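Local coordinates for protein copper-containing nitrite reductase (Thermus scotoductus, PDB 6HBE) that probably reduces nitrite to nitric oxide in denitrification, as a homotrimeric three-domain copper enzyme, at residues D198-T212 with L242-V255. Residues are numbered along the deposited sequence; the frame is centred on the assembly and turned at random.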
loop_
_atom_site.group_PDB
_atom_site.type_symbol
_atom_site.label_atom_id
_atom_site.label_comp_id
_atom_site.label_asym_id
_atom_site.label_seq_id
_atom_site.Cartn_x
_atom_site.Cartn_y
_atom_site.Cartn_z
ATOM N N ASP C 198 5.734 3.496 36.239
ATOM C CA ASP C 198 5.589 4.877 35.697
ATOM C C ASP C 198 4.277 5.069 34.919
ATOM O O ASP C 198 3.868 4.179 34.116
ATOM C CB ASP C 198 6.715 5.209 34.688
ATOM C CG ASP C 198 7.957 5.757 35.318
ATOM O OD1 ASP C 198 7.959 6.126 36.520
ATOM O OD2 ASP C 198 8.970 5.805 34.574
ATOM N N TYR C 199 3.644 6.218 35.128
ATOM C CA TYR C 199 2.562 6.696 34.257
ATOM C C TYR C 199 3.181 7.426 33.049
ATOM O O TYR C 199 3.735 8.532 33.193
ATOM C CB TYR C 199 1.594 7.581 35.061
ATOM C CG TYR C 199 0.664 8.513 34.297
ATOM C CD1 TYR C 199 0.224 8.242 32.976
ATOM C CD2 TYR C 199 0.165 9.673 34.921
ATOM C CE1 TYR C 199 -0.616 9.117 32.309
ATOM C CE2 TYR C 199 -0.689 10.549 34.249
ATOM C CZ TYR C 199 -1.095 10.258 32.956
ATOM O OH TYR C 199 -1.942 11.142 32.317
ATOM N N LEU C 200 3.113 6.787 31.869
ATOM C CA LEU C 200 3.578 7.403 30.618
ATOM C C LEU C 200 2.432 8.032 29.834
ATOM O O LEU C 200 1.344 7.461 29.772
ATOM C CB LEU C 200 4.286 6.362 29.725
ATOM C CG LEU C 200 5.465 5.599 30.338
ATOM C CD1 LEU C 200 6.122 4.715 29.282
ATOM C CD2 LEU C 200 6.540 6.488 30.969
ATOM N N ARG C 201 2.679 9.194 29.220
ATOM C CA ARG C 201 1.744 9.753 28.215
ATOM C C ARG C 201 2.498 9.944 26.880
ATOM O O ARG C 201 3.525 10.616 26.835
ATOM C CB ARG C 201 1.054 11.039 28.696
ATOM C CG ARG C 201 -0.167 11.460 27.847
ATOM C CD ARG C 201 -1.203 12.210 28.682
ATOM N NE ARG C 201 -0.820 13.601 28.923
ATOM C CZ ARG C 201 -1.030 14.309 30.049
ATOM N NH1 ARG C 201 -1.612 13.790 31.130
ATOM N NH2 ARG C 201 -0.644 15.579 30.074
ATOM N N ILE C 202 1.983 9.317 25.808
ATOM C CA ILE C 202 2.648 9.262 24.495
ATOM C C ILE C 202 1.807 10.149 23.561
ATOM O O ILE C 202 0.577 10.036 23.527
ATOM C CB ILE C 202 2.740 7.811 23.956
ATOM C CG1 ILE C 202 3.532 6.919 24.936
ATOM C CG2 ILE C 202 3.401 7.767 22.568
ATOM C CD1 ILE C 202 3.341 5.433 24.710
ATOM N N TYR C 203 2.467 11.048 22.857
ATOM C CA TYR C 203 1.844 11.924 21.858
ATOM C C TYR C 203 2.383 11.416 20.513
ATOM O O TYR C 203 3.573 11.599 20.221
ATOM C CB TYR C 203 2.242 13.379 22.115
ATOM C CG TYR C 203 1.782 13.965 23.459
ATOM C CD1 TYR C 203 2.468 13.674 24.651
ATOM C CD2 TYR C 203 0.700 14.834 23.527
ATOM C CE1 TYR C 203 2.068 14.219 25.871
ATOM C CE2 TYR C 203 0.276 15.387 24.744
ATOM C CZ TYR C 203 0.963 15.062 25.918
ATOM O OH TYR C 203 0.582 15.597 27.135
ATOM N N PHE C 204 1.519 10.775 19.715
ATOM C CA PHE C 204 1.947 10.086 18.473
ATOM C C PHE C 204 1.307 10.713 17.242
ATOM O O PHE C 204 0.081 10.842 17.197
ATOM C CB PHE C 204 1.552 8.607 18.540
ATOM C CG PHE C 204 1.860 7.832 17.266
ATOM C CD1 PHE C 204 3.151 7.758 16.798
ATOM C CD2 PHE C 204 0.867 7.135 16.592
ATOM C CE1 PHE C 204 3.458 7.058 15.649
ATOM C CE2 PHE C 204 1.180 6.392 15.452
ATOM C CZ PHE C 204 2.476 6.387 14.971
ATOM N N LEU C 205 2.125 11.058 16.233
ATOM C CA LEU C 205 1.631 11.556 14.953
ATOM C C LEU C 205 2.283 10.751 13.849
ATOM O O LEU C 205 3.515 10.698 13.755
ATOM C CB LEU C 205 1.971 13.053 14.791
ATOM C CG LEU C 205 1.752 13.723 13.418
ATOM C CD1 LEU C 205 0.306 13.747 13.032
ATOM C CD2 LEU C 205 2.315 15.128 13.350
ATOM N N ASN C 206 1.462 10.144 12.990
ATOM C CA ASN C 206 1.984 9.485 11.757
ATOM C C ASN C 206 1.903 10.524 10.653
ATOM O O ASN C 206 0.790 10.835 10.198
ATOM C CB ASN C 206 1.162 8.232 11.339
ATOM C CG ASN C 206 1.699 7.559 10.086
ATOM O OD1 ASN C 206 2.834 7.829 9.639
ATOM N ND2 ASN C 206 0.870 6.680 9.469
ATOM N N VAL C 207 3.036 11.035 10.185
ATOM C CA VAL C 207 2.987 12.014 9.082
ATOM C C VAL C 207 2.888 11.317 7.703
ATOM O O VAL C 207 2.560 11.950 6.714
ATOM C CB VAL C 207 4.152 13.033 9.039
ATOM C CG1 VAL C 207 4.322 13.777 10.348
ATOM C CG2 VAL C 207 5.450 12.415 8.578
ATOM N N GLY C 208 3.164 10.031 7.646
ATOM C CA GLY C 208 3.178 9.329 6.369
ATOM C C GLY C 208 4.443 9.694 5.562
ATOM O O GLY C 208 5.552 9.571 6.095
ATOM N N PRO C 209 4.313 10.168 4.313
ATOM C CA PRO C 209 3.065 10.643 3.733
ATOM C C PRO C 209 2.157 9.627 3.033
ATOM O O PRO C 209 1.017 10.018 2.639
ATOM C CB PRO C 209 3.545 11.704 2.703
ATOM C CG PRO C 209 4.928 11.999 3.077
ATOM C CD PRO C 209 5.449 10.661 3.509
ATOM N N ASN C 210 2.602 8.376 2.846
ATOM C CA ASN C 210 1.785 7.336 2.175
ATOM C C ASN C 210 1.230 6.184 3.032
ATOM O O ASN C 210 0.159 5.676 2.735
ATOM C CB ASN C 210 2.619 6.682 1.056
ATOM C CG ASN C 210 2.716 7.539 -0.191
ATOM O OD1 ASN C 210 1.762 8.224 -0.568
ATOM N ND2 ASN C 210 3.847 7.482 -0.852
ATOM N N LEU C 211 1.959 5.764 4.068
ATOM C CA LEU C 211 1.683 4.458 4.727
ATOM C C LEU C 211 0.954 4.599 6.073
ATOM O O LEU C 211 1.103 5.614 6.776
ATOM C CB LEU C 211 2.957 3.653 4.893
ATOM C CG LEU C 211 3.747 3.507 3.603
ATOM C CD1 LEU C 211 5.071 2.877 3.867
ATOM C CD2 LEU C 211 2.958 2.766 2.499
ATOM N N THR C 212 0.156 3.586 6.392
ATOM C CA THR C 212 -0.611 3.561 7.652
ATOM C C THR C 212 0.285 2.911 8.715
ATOM O O THR C 212 1.203 2.141 8.379
ATOM C CB THR C 212 -1.926 2.782 7.393
ATOM O OG1 THR C 212 -2.747 3.548 6.482
ATOM C CG2 THR C 212 -2.722 2.457 8.680
ATOM N N LEU C 242 -4.335 2.496 15.446
ATOM C CA LEU C 242 -4.404 2.631 13.982
ATOM C C LEU C 242 -4.322 4.138 13.562
ATOM O O LEU C 242 -5.099 4.959 14.057
ATOM C CB LEU C 242 -5.721 2.008 13.478
ATOM C CG LEU C 242 -6.006 2.173 11.983
ATOM C CD1 LEU C 242 -4.978 1.428 11.139
ATOM C CD2 LEU C 242 -7.393 1.729 11.617
ATOM N N ALA C 243 -3.368 4.478 12.692
ATOM C CA ALA C 243 -3.168 5.870 12.218
ATOM C C ALA C 243 -2.770 5.928 10.757
ATOM O O ALA C 243 -1.654 5.493 10.384
ATOM C CB ALA C 243 -2.132 6.571 13.090
ATOM N N GLY C 244 -3.652 6.484 9.919
ATOM C CA GLY C 244 -3.256 6.843 8.574
ATOM C C GLY C 244 -2.400 8.086 8.532
ATOM O O GLY C 244 -2.127 8.684 9.583
ATOM N N PRO C 245 -1.919 8.476 7.326
ATOM C CA PRO C 245 -1.150 9.733 7.224
ATOM C C PRO C 245 -1.888 10.973 7.756
ATOM O O PRO C 245 -2.978 11.266 7.287
ATOM C CB PRO C 245 -0.836 9.832 5.728
ATOM C CG PRO C 245 -0.766 8.393 5.300
ATOM C CD PRO C 245 -1.866 7.708 6.072
ATOM N N SER C 246 -1.222 11.689 8.680
ATOM C CA SER C 246 -1.730 12.856 9.468
ATOM C C SER C 246 -2.739 12.548 10.562
ATOM O O SER C 246 -3.271 13.495 11.194
ATOM C CB SER C 246 -2.220 14.033 8.578
ATOM O OG SER C 246 -2.468 15.190 9.377
ATOM N N ASP C 247 -3.019 11.261 10.822
ATOM C CA ASP C 247 -3.737 10.848 12.028
ATOM C C ASP C 247 -2.803 10.890 13.247
ATOM O O ASP C 247 -1.595 10.689 13.141
ATOM C CB ASP C 247 -4.280 9.400 11.935
ATOM C CG ASP C 247 -5.587 9.260 11.131
ATOM O OD1 ASP C 247 -6.478 10.170 11.183
ATOM O OD2 ASP C 247 -5.748 8.143 10.529
ATOM N N SER C 248 -3.387 11.111 14.405
ATOM C CA SER C 248 -2.634 11.199 15.673
ATOM C C SER C 248 -3.419 10.586 16.823
ATOM O O SER C 248 -4.634 10.388 16.702
ATOM C CB SER C 248 -2.333 12.662 16.028
ATOM O OG SER C 248 -3.560 13.366 16.387
ATOM N N TRP C 249 -2.699 10.283 17.910
ATOM C CA TRP C 249 -3.252 9.766 19.151
ATOM C C TRP C 249 -2.532 10.358 20.358
ATOM O O TRP C 249 -1.340 10.634 20.269
ATOM C CB TRP C 249 -3.100 8.227 19.231
ATOM C CG TRP C 249 -3.925 7.431 18.254
ATOM C CD1 TRP C 249 -3.531 7.016 16.984
ATOM C CD2 TRP C 249 -5.249 6.936 18.443
ATOM N NE1 TRP C 249 -4.539 6.309 16.395
ATOM C CE2 TRP C 249 -5.607 6.234 17.259
ATOM C CE3 TRP C 249 -6.169 6.982 19.506
ATOM C CZ2 TRP C 249 -6.845 5.572 17.112
ATOM C CZ3 TRP C 249 -7.427 6.342 19.348
ATOM C CH2 TRP C 249 -7.753 5.667 18.148
ATOM N N VAL C 250 -3.258 10.544 21.475
ATOM C CA VAL C 250 -2.631 10.558 22.828
ATOM C C VAL C 250 -2.941 9.219 23.534
ATOM O O VAL C 250 -4.065 8.730 23.474
ATOM C CB VAL C 250 -3.104 11.765 23.673
ATOM C CG1 VAL C 250 -2.617 11.681 25.109
ATOM C CG2 VAL C 250 -2.592 13.053 23.049
ATOM N N ILE C 251 -1.923 8.599 24.131
ATOM C CA ILE C 251 -2.043 7.283 24.767
ATOM C C ILE C 251 -1.555 7.415 26.239
ATOM O O ILE C 251 -0.500 7.990 26.488
ATOM C CB ILE C 251 -1.177 6.268 23.991
ATOM C CG1 ILE C 251 -1.748 6.052 22.567
ATOM C CG2 ILE C 251 -1.033 4.941 24.731
ATOM C CD1 ILE C 251 -0.703 5.505 21.595
ATOM N N GLU C 252 -2.341 6.893 27.183
ATOM C CA GLU C 252 -1.956 6.771 28.597
ATOM C C GLU C 252 -1.774 5.283 28.950
ATOM O O GLU C 252 -2.660 4.476 28.669
ATOM C CB GLU C 252 -3.058 7.391 29.472
ATOM C CG GLU C 252 -3.248 8.881 29.280
ATOM C CD GLU C 252 -4.327 9.450 30.209
ATOM O OE1 GLU C 252 -5.472 8.991 30.164
ATOM O OE2 GLU C 252 -4.015 10.360 30.995
ATOM N N TRP C 253 -0.630 4.929 29.539
ATOM C CA TRP C 253 -0.298 3.563 29.885
ATOM C C TRP C 253 0.655 3.586 31.087
ATOM O O TRP C 253 1.579 4.399 31.132
ATOM C CB TRP C 253 0.382 2.858 28.659
ATOM C CG TRP C 253 0.925 1.442 28.881
ATOM C CD1 TRP C 253 0.206 0.314 29.175
ATOM C CD2 TRP C 253 2.288 1.013 28.738
ATOM N NE1 TRP C 253 1.048 -0.771 29.290
ATOM C CE2 TRP C 253 2.328 -0.365 29.034
ATOM C CE3 TRP C 253 3.489 1.680 28.482
ATOM C CZ2 TRP C 253 3.516 -1.106 29.000
ATOM C CZ3 TRP C 253 4.667 0.942 28.448
ATOM C CH2 TRP C 253 4.670 -0.431 28.723
ATOM N N ARG C 254 0.430 2.691 32.044
ATOM C CA ARG C 254 1.396 2.437 33.124
ATOM C C ARG C 254 2.326 1.303 32.777
ATOM O O ARG C 254 1.882 0.257 32.313
ATOM C CB ARG C 254 0.683 2.139 34.437
ATOM C CG ARG C 254 0.084 3.411 35.020
ATOM C CD ARG C 254 -0.920 3.150 36.108
ATOM N NE ARG C 254 -2.148 2.543 35.603
ATOM C CZ ARG C 254 -3.310 2.533 36.256
ATOM N NH1 ARG C 254 -3.430 3.103 37.452
ATOM N NH2 ARG C 254 -4.366 1.941 35.713
ATOM N N VAL C 255 3.613 1.506 33.020
ATOM C CA VAL C 255 4.613 0.469 32.812
ATOM C C VAL C 255 4.292 -0.615 33.877
ATOM O O VAL C 255 4.201 -0.276 35.080
ATOM C CB VAL C 255 6.057 0.985 32.985
ATOM C CG1 VAL C 255 7.058 -0.127 32.731
ATOM C CG2 VAL C 255 6.394 2.139 32.038
#
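Residues Tyr199 to Leu205 pair with Ser248 to Arg254 as neighbouring antiparallel strands in a sheet of the second cupredoxin domain. Leu200, Ile202 and Phe204 each exchange two backbone hydrogen bonds with Trp253, Ile251 and Trp249, respectively.

Polar groups gather on the face bearing Tyr199, Arg201 and Glu252. Tyr199 OH donates to Glu252 OE2 at 2.6 Å, on the anti side and tilted 20° out of the carboxylate plane. Arg201 NH1 donates to Tyr199 OH at 2.9 Å. Arg201 NE and NH2 grip Tyr203 OH side-on, within the guanidinium plane. Glu145, from helix 143-148, forms a salt bridge with Arg201, and Glu137 bonds Tyr203 OH. A leucine replacing Arg201 would probably leave Glu145 without its charged mate and Tyr199 freer to turn.

Apolar contacts line both faces. Val250 CG1 touches Arg201 CG, and Val250 CG2 lies 3.8 Å from Tyr203 CD2. On the other face Leu200 CD1 reaches Trp253 CE3 and Val255 CG2.

At the far end, Ser246 approaches the copper ligand His80. With chi1 at -180°, Asn206 swings CG opposite its main-chain nitrogen, which turns the amide toward residues 242-244. Asn206 ND2 donates to Leu211 O and, at 2.9 Å, to Ala243 O from above the carbonyl plane.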